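Local coordinates for beta-galactosidase/beta-glucuronidase (Faecalibacterium prausnitzii L2-6, PDB 6MVF), which binds flavin mononucleotide and probably cleaves beta-glucuronides as a member of glycoside hydrolase family 2, at residues A[24-30]-A[163-169]; A[143-147]-A[369-374]; A[168-173]-A[267-271]; A[360-364]-A[397-403]. All blocks are in the same frame, centred on the assembly; numbering follows the deposited sequence.

Contact 1: A[24-30]-A[163-169]; sequences MREIISL and VNLISVP
L30 and L165 slant across each other where an antiparallel strand pair ends: strand 26-29 lies along 163-168 as an outermost strand in one sheet of the beta-sandwich sugar-binding domain. L30 has its CG beside the backbone N (chi1 -64°), which brings CD1 to 3.7 Å from L165 CB, and F77 of strand 70-78, in the other sheet, packs on both leucines. I28 shares this face and keeps its CB 4.2 Å from L165 CB. I27, S29, N164 and I166 occupy the opposite face. There the I27 and I166 side chains meet CG1 to CG1 at 4.2 Å, while N164 turns its amide back so that OD1 lies 3.6 Å from S29 CA and its ND2 is held by E92 of strand 88-93. R25 and V168 run side by side, pointing the same way, with R25 NE 3.8 Å from V168 CG1. The guanidinium then continues to a salt bridge with D268, on strand 265-274. M24 rests its CB 3.7 Å from P169 CG. Between the two faces the backbone ladder is regular: E26 with S167 and I28 with L165 each exchange two nearly straight backbone hydrogen bonds. The last rung is looser, L30 N reaching V163 O at 3.0 Å with the donor tilted 24° from the carbonyl plane.

Contact 2: A[143-147]-A[369-374]; sequences TPSMY and DAHTHV
Y147 OH is gripped twice: by a water at 2.6 Å, which passes a weak bond of 3.4 Å on to A370 O, and by the backbone N of K365. The phenol belongs to a loop of the sugar-binding domain, with a type I beta turn at T143-M146, that packs on the first turns of helix 368-385 in the TIM barrel. T143 OG1 braces this turn by accepting S145 N, an ST turn. From the helix, V374 CG2 comes within 3.5 Å of Y147 CE2, and H373 CD2 meets the ring at its edge, 3.7 Å from Y147 CD2. The tyrosine and imidazole planes stand 46° apart, neither stacked nor perpendicular. H373 has CG anti to its backbone N (chi1 175°), which carries the imidazole out to the loop and under Y147 N, placed over one face near the rim. E113 fixes the ring's rotation through H373 ND1, and the same carboxylate oxygen takes S145 OG, tying loop and helix through a third residue. S145 CB also sits 3.7 Å from D369 CB. M146, bent at chi2 and chi3, brings SD obliquely to the imidazole, 3.8 Å from H373 CE1.

Contact 3: A[168-173]-A[267-271]; sequences VPNAHF and FDEIY
D268 swings its CG opposite its own backbone N (chi1 -153°), and F173 keeps its CG beside its N (chi1 -64°); together these turns set the carboxylate against both the amide and the ring of F173. D268 OD2 accepts F173 N at 2.8 Å on its anti side, through a somewhat bent bond, and the same oxygen carries the salt bridge to R25. The other oxygen, OD1, takes E269 N from above the carboxylate plane, so the group is held at both ends. I270 CD1 sits over one face of the F173 ring, toward the rim, 4.0 Å from the centroid in a CH-pi contact, while E269 N lies at the ring edge, in plane. With an alanine at D268, F173 N would probably lose its acceptor and the R25 guanidinium this salt-bridge partner. Further along, P169 CB packs 3.8 Å from F267 CD2. H172 ND1 reaches back to P169 O at 2.9 Å, closing the turn that leads into strand 172-173. This turn joins the sugar-binding domain to the following beta-sandwich domain, whose strand 265-274 presents F267 and D268 together opposite L260: a classic beta bulge.

Contact 4: A[360-364]-A[397-403]; sequences FISVF and SNEILIG
Segments 360-364 and 397-403 are joined by a single backbone bridge, I361 with N398, in which N398 N donates to F360 O and S362 N to N398 O, each at 3.1 Å. Beyond it G403 N reaches S362 O at 3.0 Å. I400, with CG1 anti to its backbone N (chi1 -157°), lays that atom over one face of the F360 ring, 4.3 Å from the centroid, and puts CD1 3.7 Å from F360 CE1. The F360 ring also meets that of Y147 edge-to-face. A serine replacing F360 would probably open a gap beside I400 and leave Y147 without this ring partner. I361 runs alongside N398, whose OD1 is held by N453 and R333. One water links S362 OG to E399 OE1, and another links F364 N to I400 O. The contact lies in the TIM barrel, joining the loop after strand 353-357 to the end of its parallel neighbour 391-398, with L416 and H413 of helix 407-423 packing on F360 and strand 428-433 flanking S397 and N398.

The four contacts form two pairs. Contacts 1 and 3 share V168 and P169 and have centres 11 Å apart; R25 of contact 1 joins D268 of contact 3 through a 2.7 Å salt bridge between NH2 and OD2. Both lie near the bound FMN, about 10 Å from the R25 side chain and about 8 Å from that of F173, next to the pocket residues D174 and F202. Contacts 2 and 4, with centres 13 Å apart, meet where Y147 and V374 pack on F360. Contact 2 joins the sugar-binding domain to the barrel, and its helix 368-385 continues to the FMN-pocket residues K379 and I383. Contact 4 lies away from the flavin, its centre 38 Å from that of contact 1.

Contact 1: A[24-30]-A[163-169]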
loop_
_atom_site.group_PDB
_atom_site.type_symbol
_atom_site.label_atom_id
_atom_site.label_comp_id
_atom_site.label_asym_id
_atom_site.label_seq_id
_atom_site.Cartn_x
_atom_site.Cartn_y
_atom_site.Cartn_z
ATOM N N MET A 24 20.621 -9.654 -14.069
ATOM C CA MET A 24 21.194 -8.474 -14.696
ATOM C C MET A 24 20.271 -7.854 -15.744
ATOM O O MET A 24 20.606 -6.791 -16.275
ATOM C CB MET A 24 22.554 -8.808 -15.323
ATOM C CG MET A 24 23.638 -9.341 -14.353
ATOM S SD MET A 24 25.224 -9.782 -15.174
ATOM C CE MET A 24 25.945 -10.916 -13.978
ATOM N N ARG A 25 19.122 -8.466 -16.040
ATOM C CA ARG A 25 18.148 -7.835 -16.927
ATOM C C ARG A 25 17.433 -6.685 -16.224
ATOM O O ARG A 25 16.857 -6.853 -15.140
ATOM C CB ARG A 25 17.115 -8.836 -17.444
ATOM C CG ARG A 25 15.988 -8.158 -18.234
ATOM C CD ARG A 25 15.000 -9.148 -18.885
ATOM N NE ARG A 25 15.675 -10.146 -19.717
ATOM C CZ ARG A 25 15.156 -10.691 -20.809
ATOM N NH1 ARG A 25 13.958 -10.337 -21.230
ATOM N NH2 ARG A 25 15.848 -11.588 -21.485
ATOM N N GLU A 26 17.461 -5.517 -16.862
ATOM C CA GLU A 26 16.832 -4.311 -16.355
ATOM C C GLU A 26 15.811 -3.821 -17.373
ATOM O O GLU A 26 16.137 -3.664 -18.551
ATOM C CB GLU A 26 17.889 -3.248 -16.093
ATOM C CG GLU A 26 17.718 -2.496 -14.800
ATOM C CD GLU A 26 18.396 -1.135 -14.840
ATOM O OE1 GLU A 26 19.136 -0.867 -15.825
ATOM O OE2 GLU A 26 18.182 -0.333 -13.894
ATOM N N ILE A 27 14.575 -3.608 -16.935
ATOM C CA ILE A 27 13.531 -3.061 -17.794
ATOM C C ILE A 27 13.161 -1.691 -17.259
ATOM O O ILE A 27 12.707 -1.567 -16.114
ATOM C CB ILE A 27 12.297 -3.972 -17.864
ATOM C CG1 ILE A 27 12.667 -5.333 -18.459
ATOM C CG2 ILE A 27 11.210 -3.327 -18.682
ATOM C CD1 ILE A 27 12.510 -6.475 -17.476
ATOM N N ILE A 28 13.344 -0.665 -18.082
ATOM C CA ILE A 28 13.035 0.713 -17.712
ATOM C C ILE A 28 11.821 1.169 -18.508
ATOM O O ILE A 28 11.815 1.112 -19.743
ATOM C CB ILE A 28 14.219 1.658 -17.963
ATOM C CG1 ILE A 28 15.462 1.212 -17.191
ATOM C CG2 ILE A 28 13.824 3.060 -17.551
ATOM C CD1 ILE A 28 16.423 0.305 -17.990
ATOM N N SER A 29 10.803 1.650 -17.813
ATOM C CA SER A 29 9.666 2.208 -18.522
ATOM C C SER A 29 10.033 3.561 -19.117
ATOM O O SER A 29 10.615 4.414 -18.442
ATOM C CB SER A 29 8.470 2.354 -17.598
ATOM O OG SER A 29 7.380 2.865 -18.352
ATOM N N LEU A 30 9.701 3.754 -20.389
ATOM C CA LEU A 30 9.915 5.038 -21.039
ATOM C C LEU A 30 8.578 5.626 -21.452
ATOM O O LEU A 30 8.402 6.005 -22.612
ATOM C CB LEU A 30 10.789 4.898 -22.278
ATOM C CG LEU A 30 12.223 4.435 -22.174
ATOM C CD1 LEU A 30 12.664 3.997 -23.573
ATOM C CD2 LEU A 30 13.082 5.568 -21.653
ATOM N N VAL A 163 6.089 2.056 -24.036
ATOM C CA VAL A 163 7.391 1.728 -24.622
ATOM C C VAL A 163 8.372 1.429 -23.489
ATOM O O VAL A 163 8.326 2.068 -22.435
ATOM C CB VAL A 163 7.914 2.889 -25.520
ATOM C CG1 VAL A 163 9.335 2.631 -25.993
ATOM C CG2 VAL A 163 6.997 3.127 -26.724
ATOM N N ASN A 164 9.273 0.468 -23.710
ATOM C CA ASN A 164 10.213 0.017 -22.692
ATOM C C ASN A 164 11.636 0.020 -23.220
ATOM O O ASN A 164 11.885 -0.234 -24.401
ATOM C CB ASN A 164 9.921 -1.407 -22.209
ATOM C CG ASN A 164 8.713 -1.489 -21.314
ATOM O OD1 ASN A 164 8.545 -0.681 -20.403
ATOM N ND2 ASN A 164 7.862 -2.483 -21.562
ATOM N N LEU A 165 12.569 0.266 -22.309
ATOM C CA LEU A 165 13.997 0.110 -22.546
ATOM C C LEU A 165 14.466 -1.127 -21.791
ATOM O O LEU A 165 14.122 -1.301 -20.616
ATOM C CB LEU A 165 14.749 1.351 -22.075
ATOM C CG LEU A 165 16.084 1.734 -22.679
ATOM C CD1 LEU A 165 15.898 2.092 -24.136
ATOM C CD2 LEU A 165 16.654 2.913 -21.900
ATOM N N ILE A 166 15.220 -1.997 -22.462
ATOM C CA ILE A 166 15.708 -3.237 -21.859
ATOM C C ILE A 166 17.237 -3.252 -21.907
ATOM O O ILE A 166 17.839 -3.111 -22.979
ATOM C CB ILE A 166 15.122 -4.483 -22.545
ATOM C CG1 ILE A 166 13.590 -4.445 -22.504
ATOM C CG2 ILE A 166 15.657 -5.747 -21.873
ATOM C CD1 ILE A 166 12.910 -5.589 -23.234
ATOM N N SER A 167 17.857 -3.434 -20.746
ATOM C CA SER A 167 19.300 -3.552 -20.596
ATOM C C SER A 167 19.620 -4.985 -20.180
ATOM O O SER A 167 19.065 -5.478 -19.190
ATOM C CB SER A 167 19.798 -2.551 -19.550
ATOM O OG SER A 167 21.162 -2.731 -19.271
ATOM N N VAL A 168 20.491 -5.653 -20.934
ATOM C CA VAL A 168 20.850 -7.050 -20.671
ATOM C C VAL A 168 22.339 -7.245 -20.901
ATOM O O VAL A 168 22.994 -6.429 -21.564
ATOM C CB VAL A 168 20.054 -8.036 -21.556
ATOM C CG1 VAL A 168 18.562 -8.093 -21.147
ATOM C CG2 VAL A 168 20.229 -7.697 -23.029
ATOM N N PRO A 169 22.915 -8.332 -20.356
ATOM C CA PRO A 169 24.304 -8.667 -20.690
ATOM C C PRO A 169 24.400 -9.201 -22.105
ATOM O O PRO A 169 23.373 -9.372 -22.777
ATOM C CB PRO A 169 24.680 -9.755 -19.673
ATOM C CG PRO A 169 23.555 -9.801 -18.695
ATOM C CD PRO A 169 22.348 -9.298 -19.404
#

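Contact 2: A[143-147]-A[369-374]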
loop_
_atom_site.group_PDB
_atom_site.type_symbol
_atom_site.label_atom_id
_atom_site.label_comp_id
_atom_site.label_asym_id
_atom_site.label_seq_id
_atom_site.Cartn_x
_atom_site.Cartn_y
_atom_site.Cartn_z
ATOM N N THR A 143 -2.569 1.221 -46.161
ATOM C CA THR A 143 -1.472 0.907 -47.068
ATOM C C THR A 143 -1.868 -0.304 -47.894
ATOM O O THR A 143 -2.774 -1.050 -47.512
ATOM C CB THR A 143 -0.143 0.590 -46.364
ATOM O OG1 THR A 143 -0.095 -0.804 -46.038
ATOM C CG2 THR A 143 0.074 1.430 -45.107
ATOM N N PRO A 144 -1.206 -0.532 -49.029
ATOM C CA PRO A 144 -1.557 -1.716 -49.841
ATOM C C PRO A 144 -1.453 -3.049 -49.103
ATOM O O PRO A 144 -2.162 -3.992 -49.469
ATOM C CB PRO A 144 -0.564 -1.639 -51.009
ATOM C CG PRO A 144 -0.292 -0.177 -51.161
ATOM C CD PRO A 144 -0.335 0.406 -49.763
ATOM N N SER A 145 -0.611 -3.156 -48.071
ATOM C CA SER A 145 -0.441 -4.403 -47.334
ATOM C C SER A 145 -1.106 -4.409 -45.957
ATOM O O SER A 145 -0.971 -5.396 -45.231
ATOM C CB SER A 145 1.046 -4.715 -47.169
ATOM O OG SER A 145 1.684 -3.726 -46.376
ATOM N N MET A 146 -1.830 -3.357 -45.581
ATOM C CA MET A 146 -2.259 -3.191 -44.197
ATOM C C MET A 146 -3.554 -3.931 -43.890
ATOM O O MET A 146 -4.509 -3.893 -44.666
ATOM C CB MET A 146 -2.448 -1.708 -43.879
ATOM C CG MET A 146 -2.867 -1.429 -42.443
ATOM S SD MET A 146 -1.642 -2.010 -41.237
ATOM C CE MET A 146 -0.222 -1.017 -41.726
ATOM N N TYR A 147 -3.577 -4.609 -42.742
ATOM C CA TYR A 147 -4.799 -4.976 -42.040
ATOM C C TYR A 147 -4.725 -4.449 -40.617
ATOM O O TYR A 147 -3.638 -4.442 -40.023
ATOM C CB TYR A 147 -4.999 -6.479 -41.978
ATOM C CG TYR A 147 -5.219 -7.148 -43.300
ATOM C CD1 TYR A 147 -6.501 -7.360 -43.766
ATOM C CD2 TYR A 147 -4.144 -7.604 -44.062
ATOM C CE1 TYR A 147 -6.727 -7.988 -44.956
ATOM C CE2 TYR A 147 -4.354 -8.246 -45.254
ATOM C CZ TYR A 147 -5.659 -8.439 -45.699
ATOM O OH TYR A 147 -5.920 -9.078 -46.888
ATOM N N ASP A 369 2.686 -8.654 -50.408
ATOM C CA ASP A 369 2.943 -7.878 -49.199
ATOM C C ASP A 369 1.779 -7.968 -48.214
ATOM O O ASP A 369 1.995 -8.066 -47.000
ATOM C CB ASP A 369 3.262 -6.428 -49.573
ATOM C CG ASP A 369 4.708 -6.262 -50.057
ATOM O OD1 ASP A 369 5.452 -7.267 -50.053
ATOM O OD2 ASP A 369 5.105 -5.136 -50.431
ATOM N N ALA A 370 0.541 -7.965 -48.711
ATOM C CA ALA A 370 -0.604 -8.207 -47.837
ATOM C C ALA A 370 -0.625 -9.640 -47.314
ATOM O O ALA A 370 -1.068 -9.879 -46.181
ATOM C CB ALA A 370 -1.916 -7.900 -48.570
ATOM N N HIS A 371 -0.185 -10.605 -48.131
ATOM C CA HIS A 371 -0.026 -11.972 -47.642
ATOM C C HIS A 371 1.047 -12.028 -46.563
ATOM O O HIS A 371 0.869 -12.677 -45.528
ATOM C CB HIS A 371 0.311 -12.926 -48.800
ATOM C CG HIS A 371 0.495 -14.360 -48.390
ATOM N ND1 HIS A 371 1.736 -14.917 -48.154
ATOM C CD2 HIS A 371 -0.404 -15.358 -48.188
ATOM C CE1 HIS A 371 1.597 -16.192 -47.819
ATOM N NE2 HIS A 371 0.308 -16.484 -47.831
ATOM N N THR A 372 2.158 -11.328 -46.776
ATOM C CA THR A 372 3.217 -11.316 -45.781
ATOM C C THR A 372 2.758 -10.651 -44.483
ATOM O O THR A 372 3.055 -11.153 -43.394
ATOM C CB THR A 372 4.451 -10.636 -46.361
ATOM O OG1 THR A 372 5.003 -11.492 -47.368
ATOM C CG2 THR A 372 5.505 -10.359 -45.269
ATOM N N HIS A 373 2.016 -9.544 -44.571
ATOM C CA HIS A 373 1.466 -8.940 -43.360
ATOM C C HIS A 373 0.677 -9.959 -42.538
ATOM O O HIS A 373 0.904 -10.109 -41.332
ATOM C CB HIS A 373 0.579 -7.747 -43.714
ATOM C CG HIS A 373 -0.127 -7.139 -42.537
ATOM N ND1 HIS A 373 0.242 -5.925 -41.995
ATOM C CD2 HIS A 373 -1.200 -7.559 -41.819
ATOM C CE1 HIS A 373 -0.558 -5.633 -40.983
ATOM N NE2 HIS A 373 -1.443 -6.607 -40.857
ATOM N N VAL A 374 -0.258 -10.670 -43.175
ATOM C CA VAL A 374 -1.164 -11.525 -42.414
ATOM C C VAL A 374 -0.386 -12.646 -41.731
ATOM O O VAL A 374 -0.557 -12.893 -40.530
ATOM C CB VAL A 374 -2.298 -12.050 -43.319
ATOM C CG1 VAL A 374 -2.774 -13.394 -42.861
ATOM C CG2 VAL A 374 -3.482 -11.067 -43.338
HETATM O O HOH W 1 -4.084 -10.877 -47.378
#

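Contact 3: A[168-173]-A[267-271]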
loop_
_atom_site.group_PDB
_atom_site.type_symbol
_atom_site.label_atom_id
_atom_site.label_comp_id
_atom_site.label_asym_id
_atom_site.label_seq_id
_atom_site.Cartn_x
_atom_site.Cartn_y
_atom_site.Cartn_z
ATOM N N VAL A 168 20.491 -5.653 -20.934
ATOM C CA VAL A 168 20.850 -7.050 -20.671
ATOM C C VAL A 168 22.339 -7.245 -20.901
ATOM O O VAL A 168 22.994 -6.429 -21.564
ATOM C CB VAL A 168 20.054 -8.036 -21.556
ATOM C CG1 VAL A 168 18.562 -8.093 -21.147
ATOM C CG2 VAL A 168 20.229 -7.697 -23.029
ATOM N N PRO A 169 22.915 -8.332 -20.356
ATOM C CA PRO A 169 24.304 -8.667 -20.690
ATOM C C PRO A 169 24.400 -9.201 -22.105
ATOM O O PRO A 169 23.373 -9.372 -22.777
ATOM C CB PRO A 169 24.680 -9.755 -19.673
ATOM C CG PRO A 169 23.555 -9.801 -18.695
ATOM C CD PRO A 169 22.348 -9.298 -19.404
ATOM N N ASN A 170 25.629 -9.493 -22.546
ATOM C CA ASN A 170 25.835 -9.966 -23.913
ATOM C C ASN A 170 25.168 -11.320 -24.140
ATOM O O ASN A 170 24.551 -11.547 -25.182
ATOM C CB ASN A 170 27.332 -10.025 -24.229
ATOM C CG ASN A 170 27.604 -10.421 -25.664
ATOM O OD1 ASN A 170 27.217 -9.712 -26.596
ATOM N ND2 ASN A 170 28.258 -11.561 -25.853
ATOM N N ALA A 171 25.294 -12.235 -23.189
ATOM C CA ALA A 171 24.538 -13.478 -23.208
ATOM C C ALA A 171 23.242 -13.256 -22.432
ATOM O O ALA A 171 23.275 -12.843 -21.268
ATOM C CB ALA A 171 25.352 -14.626 -22.611
ATOM N N HIS A 172 22.110 -13.527 -23.080
ATOM C CA HIS A 172 20.791 -13.188 -22.567
ATOM C C HIS A 172 19.756 -13.959 -23.371
ATOM O O HIS A 172 19.986 -14.303 -24.530
ATOM C CB HIS A 172 20.515 -11.675 -22.661
ATOM C CG HIS A 172 20.431 -11.155 -24.066
ATOM N ND1 HIS A 172 21.501 -10.569 -24.712
ATOM C CD2 HIS A 172 19.401 -11.118 -24.945
ATOM C CE1 HIS A 172 21.134 -10.200 -25.927
ATOM N NE2 HIS A 172 19.860 -10.516 -26.091
ATOM N N PHE A 173 18.599 -14.195 -22.752
ATOM C CA PHE A 173 17.485 -14.826 -23.449
ATOM C C PHE A 173 16.982 -13.956 -24.604
ATOM O O PHE A 173 16.905 -12.722 -24.499
ATOM C CB PHE A 173 16.338 -15.118 -22.477
ATOM C CG PHE A 173 16.677 -16.108 -21.394
ATOM C CD1 PHE A 173 16.784 -17.470 -21.685
ATOM C CD2 PHE A 173 16.837 -15.684 -20.069
ATOM C CE1 PHE A 173 17.085 -18.383 -20.699
ATOM C CE2 PHE A 173 17.121 -16.594 -19.063
ATOM C CZ PHE A 173 17.251 -17.948 -19.377
ATOM N N PHE A 267 23.016 -14.359 -15.054
ATOM C CA PHE A 267 23.111 -13.260 -16.008
ATOM C C PHE A 267 21.735 -12.791 -16.461
ATOM O O PHE A 267 21.494 -11.583 -16.556
ATOM C CB PHE A 267 23.949 -13.675 -17.228
ATOM C CG PHE A 267 25.434 -13.547 -17.026
ATOM C CD1 PHE A 267 26.070 -14.179 -15.957
ATOM C CD2 PHE A 267 26.206 -12.814 -17.924
ATOM C CE1 PHE A 267 27.441 -14.071 -15.776
ATOM C CE2 PHE A 267 27.588 -12.699 -17.744
ATOM C CZ PHE A 267 28.203 -13.326 -16.672
ATOM N N ASP A 268 20.820 -13.720 -16.731
ATOM C CA ASP A 268 19.498 -13.359 -17.210
ATOM C C ASP A 268 18.440 -14.227 -16.530
ATOM O O ASP A 268 18.721 -15.329 -16.045
ATOM C CB ASP A 268 19.420 -13.472 -18.740
ATOM C CG ASP A 268 18.382 -12.537 -19.326
ATOM O OD1 ASP A 268 17.722 -11.813 -18.539
ATOM O OD2 ASP A 268 18.228 -12.513 -20.565
ATOM N N GLU A 269 17.208 -13.708 -16.495
ATOM C CA GLU A 269 16.094 -14.390 -15.838
ATOM C C GLU A 269 14.788 -13.964 -16.487
ATOM O O GLU A 269 14.489 -12.767 -16.544
ATOM C CB GLU A 269 16.081 -14.078 -14.340
ATOM C CG GLU A 269 14.892 -14.617 -13.541
ATOM C CD GLU A 269 14.947 -14.167 -12.061
ATOM O OE1 GLU A 269 15.495 -14.934 -11.214
ATOM O OE2 GLU A 269 14.464 -13.029 -11.767
ATOM N N ILE A 270 14.020 -14.940 -16.977
ATOM C CA ILE A 270 12.688 -14.710 -17.512
ATOM C C ILE A 270 11.733 -15.723 -16.895
ATOM O O ILE A 270 12.141 -16.747 -16.341
ATOM C CB ILE A 270 12.641 -14.799 -19.047
ATOM C CG1 ILE A 270 13.049 -16.200 -19.498
ATOM C CG2 ILE A 270 13.511 -13.723 -19.671
ATOM C CD1 ILE A 270 13.021 -16.372 -20.995
ATOM N N TYR A 271 10.439 -15.427 -16.991
ATOM C CA TYR A 271 9.464 -16.288 -16.353
ATOM C C TYR A 271 8.128 -16.209 -17.082
ATOM O O TYR A 271 7.903 -15.352 -17.939
ATOM C CB TYR A 271 9.316 -15.947 -14.863
ATOM C CG TYR A 271 8.845 -14.549 -14.575
ATOM C CD1 TYR A 271 9.751 -13.547 -14.234
ATOM C CD2 TYR A 271 7.484 -14.226 -14.627
ATOM C CE1 TYR A 271 9.319 -12.254 -13.961
ATOM C CE2 TYR A 271 7.035 -12.934 -14.358
ATOM C CZ TYR A 271 7.958 -11.954 -14.023
ATOM O OH TYR A 271 7.513 -10.674 -13.753
#

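Contact 4: A[360-364]-A[397-403]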
loop_
_atom_site.group_PDB
_atom_site.type_symbol
_atom_site.label_atom_id
_atom_site.label_comp_id
_atom_site.label_asym_id
_atom_site.label_seq_id
_atom_site.Cartn_x
_atom_site.Cartn_y
_atom_site.Cartn_z
ATOM N N PHE A 360 -7.365 -9.966 -39.734
ATOM C CA PHE A 360 -7.638 -10.372 -41.117
ATOM C C PHE A 360 -9.154 -10.303 -41.332
ATOM O O PHE A 360 -9.886 -11.287 -41.192
ATOM C CB PHE A 360 -7.069 -11.767 -41.340
ATOM C CG PHE A 360 -7.081 -12.222 -42.763
ATOM C CD1 PHE A 360 -7.235 -11.309 -43.800
ATOM C CD2 PHE A 360 -6.954 -13.586 -43.063
ATOM C CE1 PHE A 360 -7.248 -11.745 -45.117
ATOM C CE2 PHE A 360 -6.973 -14.035 -44.370
ATOM C CZ PHE A 360 -7.118 -13.120 -45.401
ATOM N N ILE A 361 -9.644 -9.106 -41.656
ATOM C CA ILE A 361 -11.057 -8.791 -41.489
ATOM C C ILE A 361 -11.666 -8.233 -42.776
ATOM O O ILE A 361 -11.068 -7.387 -43.452
ATOM C CB ILE A 361 -11.255 -7.805 -40.315
ATOM C CG1 ILE A 361 -12.738 -7.543 -40.045
ATOM C CG2 ILE A 361 -10.504 -6.516 -40.554
ATOM C CD1 ILE A 361 -13.035 -7.245 -38.575
ATOM N N SER A 362 -12.863 -8.734 -43.111
ATOM C CA SER A 362 -13.826 -8.124 -44.034
ATOM C C SER A 362 -13.504 -8.293 -45.513
ATOM O O SER A 362 -14.319 -8.845 -46.256
ATOM C CB SER A 362 -13.988 -6.631 -43.758
ATOM O OG SER A 362 -14.953 -6.398 -42.758
ATOM N N VAL A 363 -12.347 -7.791 -45.948
ATOM C CA VAL A 363 -12.028 -7.581 -47.359
ATOM C C VAL A 363 -10.632 -8.122 -47.615
ATOM O O VAL A 363 -9.646 -7.560 -47.128
ATOM C CB VAL A 363 -12.092 -6.100 -47.754
ATOM C CG1 VAL A 363 -11.526 -5.920 -49.155
ATOM C CG2 VAL A 363 -13.521 -5.555 -47.635
ATOM N N PHE A 364 -10.540 -9.189 -48.397
ATOM C CA PHE A 364 -9.233 -9.729 -48.739
ATOM C C PHE A 364 -8.507 -8.771 -49.672
ATOM O O PHE A 364 -9.085 -8.276 -50.648
ATOM C CB PHE A 364 -9.375 -11.099 -49.392
ATOM C CG PHE A 364 -8.080 -11.668 -49.857
ATOM C CD1 PHE A 364 -7.207 -12.259 -48.953
ATOM C CD2 PHE A 364 -7.721 -11.605 -51.197
ATOM C CE1 PHE A 364 -6.003 -12.786 -49.378
ATOM C CE2 PHE A 364 -6.515 -12.125 -51.624
ATOM C CZ PHE A 364 -5.653 -12.718 -50.713
ATOM N N SER A 397 -9.633 -15.465 -39.324
ATOM C CA SER A 397 -10.263 -14.344 -40.032
ATOM C C SER A 397 -11.650 -14.080 -39.463
ATOM O O SER A 397 -12.274 -14.956 -38.862
ATOM C CB SER A 397 -10.368 -14.586 -41.548
ATOM O OG SER A 397 -11.281 -15.626 -41.855
ATOM N N ASN A 398 -12.132 -12.859 -39.685
ATOM C CA ASN A 398 -13.500 -12.467 -39.345
ATOM C C ASN A 398 -14.186 -11.938 -40.597
ATOM O O ASN A 398 -13.726 -10.955 -41.186
ATOM C CB ASN A 398 -13.532 -11.400 -38.242
ATOM C CG ASN A 398 -14.947 -10.942 -37.918
ATOM O OD1 ASN A 398 -15.737 -11.704 -37.347
ATOM N ND2 ASN A 398 -15.277 -9.696 -38.277
ATOM N N GLU A 399 -15.267 -12.599 -41.011
ATOM C CA GLU A 399 -16.160 -12.070 -42.047
ATOM C C GLU A 399 -15.410 -11.731 -43.335
ATOM O O GLU A 399 -15.737 -10.763 -44.024
ATOM C CB GLU A 399 -16.919 -10.843 -41.534
ATOM C CG GLU A 399 -17.937 -11.150 -40.475
ATOM C CD GLU A 399 -18.775 -9.932 -40.119
ATOM O OE1 GLU A 399 -18.390 -8.815 -40.539
ATOM O OE2 GLU A 399 -19.813 -10.083 -39.421
ATOM N N ILE A 400 -14.405 -12.547 -43.673
ATOM C CA ILE A 400 -13.520 -12.236 -44.790
ATOM C C ILE A 400 -14.239 -12.253 -46.154
ATOM O O ILE A 400 -13.714 -11.710 -47.138
ATOM C CB ILE A 400 -12.303 -13.195 -44.766
ATOM C CG1 ILE A 400 -11.124 -12.572 -45.518
ATOM C CG2 ILE A 400 -12.660 -14.569 -45.333
ATOM C CD1 ILE A 400 -10.864 -11.101 -45.164
ATOM N N LEU A 401 -15.442 -12.827 -46.238
ATOM C CA LEU A 401 -16.171 -12.851 -47.508
ATOM C C LEU A 401 -16.976 -11.593 -47.777
ATOM O O LEU A 401 -17.662 -11.538 -48.799
ATOM C CB LEU A 401 -17.134 -14.035 -47.577
ATOM C CG LEU A 401 -16.580 -15.451 -47.536
ATOM C CD1 LEU A 401 -17.688 -16.420 -47.872
ATOM C CD2 LEU A 401 -15.406 -15.596 -48.457
ATOM N N ILE A 402 -16.955 -10.601 -46.887
ATOM C CA ILE A 402 -17.699 -9.379 -47.169
ATOM C C ILE A 402 -17.219 -8.764 -48.476
ATOM O O ILE A 402 -18.018 -8.238 -49.259
ATOM C CB ILE A 402 -17.594 -8.394 -45.992
ATOM C CG1 ILE A 402 -18.643 -8.724 -44.930
ATOM C CG2 ILE A 402 -17.782 -6.948 -46.455
ATOM C CD1 ILE A 402 -18.372 -8.038 -43.593
ATOM N N GLY A 403 -15.920 -8.871 -48.757
ATOM C CA GLY A 403 -15.280 -8.333 -49.942
ATOM C C GLY A 403 -15.252 -9.260 -51.136
ATOM O O GLY A 403 -14.644 -8.925 -52.162
HETATM O O HOH W 2 -16.029 -7.175 -40.361
HETATM O O HOH W 3 -12.813 -10.329 -49.186
#